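Long-range contacts in putative cellulase CEL6 (Mycobacterium tuberculosis, PDB 1UP3), which probably hydrolyses internal beta-1,4-glucosidic bonds of cellulose, as a family 6 endoglucanase whose catalytic domain binds a thio-linked cello-oligosaccharide: residues A30-V35 / F280-A285; T38-W43 / K261-S266; S166-A171 / S206-G211. All coordinates share one frame; numbering follows the deposited sequence. Where two conformers were deposited one is given.

Contact 1 of 3, residues A30-V35 / F280-A285; sequences AELTSV and FVSQYA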
loop_
_atom_site.group_PDB
_atom_site.type_symbol
_atom_site.label_atom_id
_atom_site.label_comp_id
_atom_site.label_asym_id
_atom_site.label_seq_id
_atom_site.Cartn_x
_atom_site.Cartn_y
_atom_site.Cartn_z
ATOM N N ALA A 30 13.767 12.386 17.973
ATOM C CA ALA A 30 13.123 13.235 16.988
ATOM C C ALA A 30 12.708 12.465 15.744
ATOM O O ALA A 30 11.674 12.787 15.134
ATOM C CB ALA A 30 14.076 14.386 16.586
ATOM N N GLU A 31 13.522 11.488 15.363
ATOM C CA GLU A 31 13.277 10.732 14.147
ATOM C C GLU A 31 12.052 9.845 14.327
ATOM O O GLU A 31 11.196 9.785 13.447
ATOM C CB GLU A 31 14.475 9.853 13.770
ATOM C CG GLU A 31 15.726 10.626 13.353
ATOM C CD GLU A 31 16.444 11.301 14.535
ATOM O OE1 GLU A 31 16.551 10.698 15.613
ATOM O OE2 GLU A 31 16.898 12.474 14.415
ATOM N N LEU A 32 11.955 9.155 15.456
ATOM C CA LEU A 32 10.784 8.308 15.685
ATOM C C LEU A 32 9.513 9.133 15.824
ATOM O O LEU A 32 8.457 8.743 15.326
ATOM C CB LEU A 32 10.945 7.421 16.907
ATOM C CG LEU A 32 11.947 6.306 16.840
ATOM C CD1 LEU A 32 12.060 5.624 18.180
ATOM C CD2 LEU A 32 11.489 5.249 15.802
ATOM N N THR A 33 9.613 10.281 16.498
ATOM C CA THR A 33 8.456 11.123 16.656
ATOM C C THR A 33 7.964 11.602 15.269
ATOM O O THR A 33 6.770 11.637 15.031
ATOM C CB THR A 33 8.795 12.266 17.568
ATOM O OG1 THR A 33 8.925 11.754 18.910
ATOM C CG2 THR A 33 7.671 13.273 17.647
ATOM N N SER A 34 8.881 11.984 14.390
ATOM C CA SER A 34 8.519 12.451 13.039
ATOM C C SER A 34 7.747 11.396 12.273
ATOM O O SER A 34 6.655 11.663 11.756
ATOM C CB SER A 34 9.758 12.832 12.244
ATOM O OG SER A 34 9.382 13.319 10.960
ATOM N N VAL A 35 8.302 10.193 12.230
ATOM C CA VAL A 35 7.639 9.061 11.548
ATOM C C VAL A 35 6.279 8.742 12.187
ATOM O O VAL A 35 5.280 8.540 11.493
ATOM C CB VAL A 35 8.587 7.815 11.550
ATOM C CG1 VAL A 35 7.875 6.552 11.088
ATOM C CG2 VAL A 35 9.841 8.120 10.703
ATOM N N PHE A 280 8.359 -4.158 13.017
ATOM C CA PHE A 280 8.902 -2.818 13.172
ATOM C C PHE A 280 10.281 -2.844 13.806
ATOM O O PHE A 280 10.496 -3.495 14.839
ATOM C CB PHE A 280 7.978 -1.942 14.035
ATOM C CG PHE A 280 8.415 -0.533 14.101
ATOM C CD1 PHE A 280 8.122 0.363 13.079
ATOM C CD2 PHE A 280 9.153 -0.068 15.179
ATOM C CE1 PHE A 280 8.540 1.691 13.135
ATOM C CE2 PHE A 280 9.581 1.280 15.229
ATOM C CZ PHE A 280 9.289 2.142 14.221
ATOM N N VAL A 281 11.198 -2.096 13.223
ATOM C CA VAL A 281 12.570 -1.992 13.693
ATOM C C VAL A 281 12.857 -0.514 13.895
ATOM O O VAL A 281 12.999 0.248 12.919
ATOM C CB VAL A 281 13.568 -2.566 12.668
ATOM C CG1 VAL A 281 14.992 -2.535 13.214
ATOM C CG2 VAL A 281 13.175 -3.956 12.286
ATOM N N SER A 282 12.977 -0.078 15.153
ATOM C CA SER A 282 13.197 1.361 15.386
ATOM C C SER A 282 14.391 1.906 14.614
ATOM O O SER A 282 14.361 3.027 14.090
ATOM C CB SER A 282 13.370 1.693 16.879
ATOM O OG SER A 282 12.139 1.597 17.553
ATOM N N GLN A 283 15.500 1.165 14.586
ATOM C CA GLN A 283 16.704 1.591 13.893
ATOM C C GLN A 283 16.442 1.866 12.417
ATOM O O GLN A 283 17.002 2.784 11.858
ATOM C CB GLN A 283 17.826 0.541 14.034
ATOM C CG GLN A 283 19.127 0.984 13.381
ATOM C CD GLN A 283 19.786 2.032 14.196
ATOM O OE1 GLN A 283 20.085 1.787 15.370
ATOM N NE2 GLN A 283 19.959 3.241 13.638
ATOM N N TYR A 284 15.620 1.043 11.777
ATOM C CA TYR A 284 15.278 1.256 10.374
ATOM C C TYR A 284 14.531 2.577 10.176
ATOM O O TYR A 284 14.872 3.352 9.243
ATOM C CB TYR A 284 14.441 0.111 9.822
ATOM C CG TYR A 284 15.189 -1.195 9.540
ATOM C CD1 TYR A 284 16.524 -1.376 9.890
ATOM C CD2 TYR A 284 14.493 -2.266 9.049
ATOM C CE1 TYR A 284 17.160 -2.574 9.645
ATOM C CE2 TYR A 284 15.121 -3.496 8.782
ATOM C CZ TYR A 284 16.451 -3.624 9.069
ATOM O OH TYR A 284 17.102 -4.836 8.820
ATOM N N ALA A 285 13.555 2.850 11.041
ATOM C CA ALA A 285 12.840 4.144 10.972
ATOM C C ALA A 285 13.787 5.325 11.215
ATOM O O ALA A 285 13.752 6.338 10.490
ATOM C CB ALA A 285 11.661 4.175 11.924
#
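L32 of helix 30-36 sets one methyl, CD2, against F280, S282 and A285 at the start of helix 282-291. Its CB bond runs alongside the other segment rather than at it; chi1 of -69° sets CG anti to the carbonyl carbon, and the methyls at the end of the chain make the approach. CD2 meets the aromatic ring at its edge, near the ring plane, 4.1 Å from F280 CZ. The same methyl lies 4.0 Å from A285 CB, which points toward helix 30-36. It also comes 4.0 Å from S282 O, in the first turn of the second helix. The other methyl, CD1, passes the serine hydroxyl, 4.1 Å from S282 OG, without any polar bond.

One turn further on, V35, unlike L32, points its CB toward the second segment, yet contributes less: its CG2 stands 4.3 Å from A285 O. With only a methyl on A285, L32 CA and A285 CA stand 6.6 Å apart. F280, just ahead of V281 at the N-cap position, also touches A17, A18 and A21 of helix 17-24, and I286 continues the leucine's apolar surroundings along helix 282-291. The join is wholly van der Waals in kind. It is plain helix-on-helix packing, the chain's second helix against its last, in a family 6 catalytic domain.

Contact 2 of 3, residues T38-W43 / K261-S266; sequences TPQSYW and KRPGES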
loop_
_atom_site.group_PDB
_atom_site.type_symbol
_atom_site.label_atom_id
_atom_site.label_comp_id
_atom_site.label_asym_id
_atom_site.label_seq_id
_atom_site.Cartn_x
_atom_site.Cartn_y
_atom_site.Cartn_z
ATOM N N THR A 38 3.289 10.936 11.172
ATOM C CA THR A 38 2.971 11.015 9.734
ATOM C C THR A 38 1.945 9.943 9.422
ATOM O O THR A 38 2.152 8.765 9.744
ATOM C CB THR A 38 4.245 10.777 8.898
ATOM O OG1 THR A 38 5.246 11.719 9.319
ATOM C CG2 THR A 38 4.024 11.105 7.460
ATOM N N PRO A 39 0.869 10.293 8.734
ATOM C CA PRO A 39 -0.146 9.274 8.396
ATOM C C PRO A 39 0.375 8.210 7.427
ATOM O O PRO A 39 1.069 8.543 6.441
ATOM C CB PRO A 39 -1.269 10.078 7.740
ATOM C CG PRO A 39 -0.663 11.359 7.359
ATOM C CD PRO A 39 0.534 11.629 8.187
ATOM N N GLN A 40 0.049 6.943 7.680
ATOM C CA GLN A 40 0.579 5.861 6.843
ATOM C C GLN A 40 -0.599 5.077 6.243
ATOM O O GLN A 40 -1.532 5.687 5.774
ATOM C CB GLN A 40 1.648 5.061 7.614
ATOM C CG GLN A 40 2.825 5.991 7.921
ATOM C CD GLN A 40 3.743 5.509 9.028
ATOM O OE1 GLN A 40 4.089 4.351 9.072
ATOM N NE2 GLN A 40 4.152 6.415 9.900
ATOM N N SER A 41 -0.550 3.764 6.188
ATOM C CA SER A 41 -1.753 2.968 5.869
ATOM C C SER A 41 -1.763 1.808 6.825
ATOM O O SER A 41 -0.705 1.401 7.346
ATOM C CB SER A 41 -1.776 2.438 4.426
ATOM O OG SER A 41 -0.834 1.387 4.256
ATOM N N TYR A 42 -2.944 1.253 7.064
ATOM C CA TYR A 42 -3.135 0.129 7.973
ATOM C C TYR A 42 -3.298 -1.140 7.135
ATOM O O TYR A 42 -4.214 -1.251 6.360
ATOM C CB TYR A 42 -4.370 0.408 8.845
ATOM C CG TYR A 42 -4.559 -0.582 9.970
ATOM C CD1 TYR A 42 -3.822 -0.472 11.143
ATOM C CD2 TYR A 42 -5.470 -1.597 9.877
ATOM C CE1 TYR A 42 -3.984 -1.366 12.194
ATOM C CE2 TYR A 42 -5.643 -2.509 10.934
ATOM C CZ TYR A 42 -4.895 -2.388 12.073
ATOM O OH TYR A 42 -5.050 -3.303 13.112
ATOM N N TRP A 43 -2.384 -2.101 7.321
ATOM C CA TRP A 43 -2.346 -3.287 6.485
ATOM C C TRP A 43 -3.162 -4.405 7.117
ATOM O O TRP A 43 -2.955 -4.722 8.318
ATOM C CB TRP A 43 -0.915 -3.759 6.318
ATOM C CG TRP A 43 -0.033 -2.867 5.469
ATOM C CD1 TRP A 43 0.245 -1.551 5.664
ATOM C CD2 TRP A 43 0.604 -3.223 4.248
ATOM N NE1 TRP A 43 1.080 -1.091 4.665
ATOM C CE2 TRP A 43 1.306 -2.101 3.778
ATOM C CE3 TRP A 43 0.683 -4.416 3.511
ATOM C CZ2 TRP A 43 2.053 -2.113 2.611
ATOM C CZ3 TRP A 43 1.437 -4.438 2.362
ATOM C CH2 TRP A 43 2.116 -3.279 1.908
ATOM N N LYS A 261 3.596 1.687 2.578
ATOM C CA LYS A 261 4.531 1.013 3.452
ATOM C C LYS A 261 4.767 1.866 4.692
ATOM O O LYS A 261 4.805 3.087 4.588
ATOM C CB LYS A 261 5.849 0.793 2.702
ATOM C CG LYS A 261 7.059 0.354 3.528
ATOM C CD LYS A 261 6.969 -1.063 3.914
ATOM C CE LYS A 261 8.129 -1.426 4.841
ATOM N NZ LYS A 261 8.263 -2.890 4.967
ATOM N N ARG A 262 4.895 1.205 5.855
ATOM C CA ARG A 262 5.172 1.882 7.115
ATOM C C ARG A 262 6.682 1.907 7.380
ATOM O O ARG A 262 7.277 0.855 7.644
ATOM C CB ARG A 262 4.460 1.166 8.252
ATOM C CG ARG A 262 2.922 1.287 8.209
ATOM C CD ARG A 262 2.181 0.945 9.528
ATOM N NE ARG A 262 0.831 1.520 9.534
ATOM C CZ ARG A 262 0.002 1.635 10.607
ATOM N NH1 ARG A 262 0.326 1.245 11.829
ATOM N NH2 ARG A 262 -1.183 2.163 10.429
ATOM N N PRO A 263 7.313 3.086 7.312
ATOM C CA PRO A 263 8.772 3.179 7.541
ATOM C C PRO A 263 9.148 2.598 8.858
ATOM O O PRO A 263 8.551 2.900 9.881
ATOM C CB PRO A 263 9.061 4.679 7.536
ATOM C CG PRO A 263 7.981 5.247 6.688
ATOM C CD PRO A 263 6.751 4.418 6.996
ATOM N N GLY A 264 10.174 1.752 8.830
ATOM C CA GLY A 264 10.630 1.056 10.021
ATOM C C GLY A 264 10.302 -0.417 9.983
ATOM O O GLY A 264 11.019 -1.223 10.559
ATOM N N GLU A 265 9.261 -0.808 9.248
ATOM C CA GLU A 265 8.940 -2.237 9.110
ATOM C C GLU A 265 9.925 -2.941 8.196
ATOM O O GLU A 265 10.306 -2.401 7.141
ATOM C CB GLU A 265 7.529 -2.423 8.562
ATOM C CG GLU A 265 6.478 -2.186 9.594
ATOM C CD GLU A 265 5.095 -2.484 8.997
ATOM O OE1 GLU A 265 5.002 -3.124 7.896
ATOM O OE2 GLU A 265 4.146 -2.119 9.585
ATOM N N SER A 266 10.402 -4.113 8.623
ATOM C CA SER A 266 11.323 -4.901 7.822
ATOM C C SER A 266 10.646 -5.393 6.552
ATOM O O SER A 266 9.479 -5.733 6.552
ATOM C CB SER A 266 11.859 -6.090 8.605
ATOM O OG SER A 266 12.730 -6.862 7.786
HETATM O O HOH W 1 5.975 3.468 10.721
#
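K261 opens the contact with its backbone: W43 comes against it, CZ2 4.1 Å from K261 CA, while the lysine side chain turns back to its own loop, where NZ bonds to E265 O and pairs with D267. The indole N-H is given to I260 O, just before this loop, which probably helps to fix the tryptophan.

R262 follows and makes the largest single contribution. Its chain, extended from CG to NE, runs past Q40 to the carbonyl of S41. NE donates to S41 O at 2.7 Å, with an N-H...O angle of 140°, from above the carbonyl plane (35° out of it); a weak second bond to S41 O comes from NH2 at 3.2 Å. The same NH2 lies at the edge of the Y42 ring, in its plane, 3.8 Å from Y42 CD1. NH1 forms a salt bridge with D13. On the flank of the arginine, Q40 OE1 touches R262 CB at 3.3 Å, the amide and guanidinium planes being 68° apart.

P263 meets the glutamine tip to tip, P263 CD lying 3.4 Å from Q40 OE1. A water donates to both Q40 OE1 and P263 O, while Q40 NE2 donates to T38 O. G264 and E265 complete a type II turn closed by E265 N to R262 O. The chemistry implies that a cation shared between a carboxylate and a carbonyl ties this loop to the segment leading into edge strand 42-44, probably with its positive charge stabilised by D13.

Contact 3 of 3, residues S166-A171 / S206-G211; sequences SAEAMA and SGLTNG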
loop_
_atom_site.group_PDB
_atom_site.type_symbol
_atom_site.label_atom_id
_atom_site.label_comp_id
_atom_site.label_asym_id
_atom_site.label_seq_id
_atom_site.Cartn_x
_atom_site.Cartn_y
_atom_site.Cartn_z
ATOM N N SER A 166 6.013 -3.423 -17.836
ATOM C CA SER A 166 5.789 -2.265 -18.651
ATOM C C SER A 166 4.418 -1.626 -18.429
ATOM O O SER A 166 3.489 -2.268 -17.918
ATOM C CB SER A 166 5.928 -2.608 -20.123
ATOM O OG SER A 166 4.785 -3.325 -20.537
ATOM N N ALA A 167 4.313 -0.359 -18.799
ATOM C CA ALA A 167 3.040 0.374 -18.704
ATOM C C ALA A 167 1.959 -0.370 -19.485
ATOM O O ALA A 167 0.830 -0.517 -19.004
ATOM C CB ALA A 167 3.157 1.796 -19.186
ATOM N N GLU A 168 2.310 -0.874 -20.665
ATOM C CA GLU A 168 1.351 -1.586 -21.501
ATOM C C GLU A 168 0.901 -2.898 -20.851
ATOM O O GLU A 168 -0.311 -3.238 -20.832
ATOM C CB GLU A 168 1.999 -1.834 -22.867
ATOM C CG GLU A 168 2.302 -0.553 -23.674
ATOM C CD GLU A 168 3.604 0.248 -23.324
ATOM O OE1 GLU A 168 4.430 -0.137 -22.394
ATOM O OE2 GLU A 168 3.842 1.302 -24.037
ATOM N N ALA A 169 1.842 -3.654 -20.311
ATOM C CA ALA A 169 1.549 -4.916 -19.673
ATOM C C ALA A 169 0.659 -4.707 -18.414
ATOM O O ALA A 169 -0.337 -5.433 -18.213
ATOM C CB ALA A 169 2.830 -5.644 -19.310
ATOM N N MET A 170 0.992 -3.702 -17.626
ATOM C CA MET A 170 0.240 -3.468 -16.395
ATOM C C MET A 170 -1.135 -2.879 -16.744
ATOM O O MET A 170 -2.144 -3.246 -16.125
ATOM C CB MET A 170 1.041 -2.623 -15.423
ATOM C CG MET A 170 0.351 -2.415 -14.080
ATOM S SD MET A 170 -0.298 -3.900 -13.276
ATOM C CE MET A 170 1.140 -4.481 -12.460
ATOM N N ALA A 171 -1.220 -1.998 -17.734
ATOM C CA ALA A 171 -2.521 -1.451 -18.109
ATOM C C ALA A 171 -3.448 -2.573 -18.557
ATOM O O ALA A 171 -4.646 -2.525 -18.284
ATOM C CB ALA A 171 -2.381 -0.413 -19.214
ATOM N N SER A 206 -2.228 5.751 -16.969
ATOM C CA SER A 206 -3.470 6.509 -17.008
ATOM C C SER A 206 -3.986 6.637 -18.448
ATOM O O SER A 206 -5.161 6.413 -18.722
ATOM C CB SER A 206 -3.293 7.876 -16.379
ATOM O OG SER A 206 -4.500 8.633 -16.436
ATOM N N GLY A 207 -3.093 6.947 -19.384
ATOM C CA GLY A 207 -3.447 7.037 -20.787
ATOM C C GLY A 207 -3.988 5.758 -21.385
ATOM O O GLY A 207 -4.825 5.798 -22.301
ATOM N N LEU A 208 -3.519 4.628 -20.886
ATOM C CA LEU A 208 -3.910 3.298 -21.361
ATOM C C LEU A 208 -5.085 2.687 -20.605
ATOM O O LEU A 208 -5.529 1.592 -20.934
ATOM C CB LEU A 208 -2.699 2.363 -21.282
ATOM C CG LEU A 208 -1.523 2.747 -22.171
ATOM C CD1 LEU A 208 -0.275 1.951 -21.810
ATOM C CD2 LEU A 208 -1.877 2.567 -23.654
ATOM N N THR A 209 -5.619 3.400 -19.624
ATOM C CA THR A 209 -6.755 2.956 -18.812
ATOM C C THR A 209 -7.843 4.016 -18.768
ATOM O O THR A 209 -8.468 4.237 -17.724
ATOM C CB THR A 209 -6.319 2.643 -17.369
ATOM O OG1 THR A 209 -5.591 3.774 -16.827
ATOM C CG2 THR A 209 -5.369 1.495 -17.343
ATOM N N ASN A 210 -8.002 4.739 -19.862
ATOM C CA ASN A 210 -9.097 5.727 -19.984
ATOM C C ASN A 210 -9.089 6.807 -18.916
ATOM O O ASN A 210 -10.124 7.273 -18.470
ATOM C CB ASN A 210 -10.449 5.010 -20.021
ATOM C CG ASN A 210 -11.555 5.863 -20.647
ATOM O OD1 ASN A 210 -11.383 6.425 -21.739
ATOM N ND2 ASN A 210 -12.698 5.972 -19.942
ATOM N N GLY A 211 -7.901 7.233 -18.517
ATOM C CA GLY A 211 -7.753 8.371 -17.625
ATOM C C GLY A 211 -7.839 8.067 -16.149
ATOM O O GLY A 211 -8.182 8.958 -15.359
#
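A171 CB and L208 CB meet at 3.5 Å, tighter than usual van der Waals contact, and this pair forms the close-packed centre where helix 167-176 meets the C-terminal part of helix 195-208 and the residues after it. The methyl of A171 points toward the other segment, and the main chains approach to 5.9 Å between A171 CA and L208 CA. T209 closes in beside it with its methyl: CG2, anti to the carbonyl carbon, lies 4.0 Å from A171 CB. Its hydroxyl is engaged apart from this contact, with S212 OG and I205 O.

Toward solvent the packing slackens. The leucine's CD1 touches the first turn of helix 167-176, 3.9 Å from both A167 O and E168 CA. Beyond it, E168 contributes only the aliphatic part of its side chain, with CG 4.0 Å from L208 CD1; the two side chains cross obliquely, and both residues are exposed. This turn is capped by S166, whose OG accepts from A169 N at 3.0 Å.

The backbone after L208 folds back compactly, S206 O receiving T209 N and G211 N from opposite faces of its plane, with G211 in a conformation that calls for glycine. The chemistry implies a join made by methyl packing between the segments and supplemented by one side-chain bond, from N175 ND2 of helix 167-176 to L208 O, while S166 OG and S206 O serve their own helix ends.

Overall arrangement
Contacts 1 and 2 are neighbours, their centres 11 Å apart, and together join the start of the chain to its end: helix 30-36 leads into strand 42-44, and the loop around 261-266 precedes helix 282-291. They touch directly, V281 N probably bonding to G264 O at 2.8 Å. Contact 1 is buried but peripheral and apolar; contact 2, nearer the chain's centre and partly buried, relies on charge, carbonyls and water beside edge strand 42-44. Contact 3 stands on the opposite side of the chain's centre from contact 1, about 36 Å between centres. Partly solvent-facing, it is apolar like contact 1 but packs two helices from the middle of the chain.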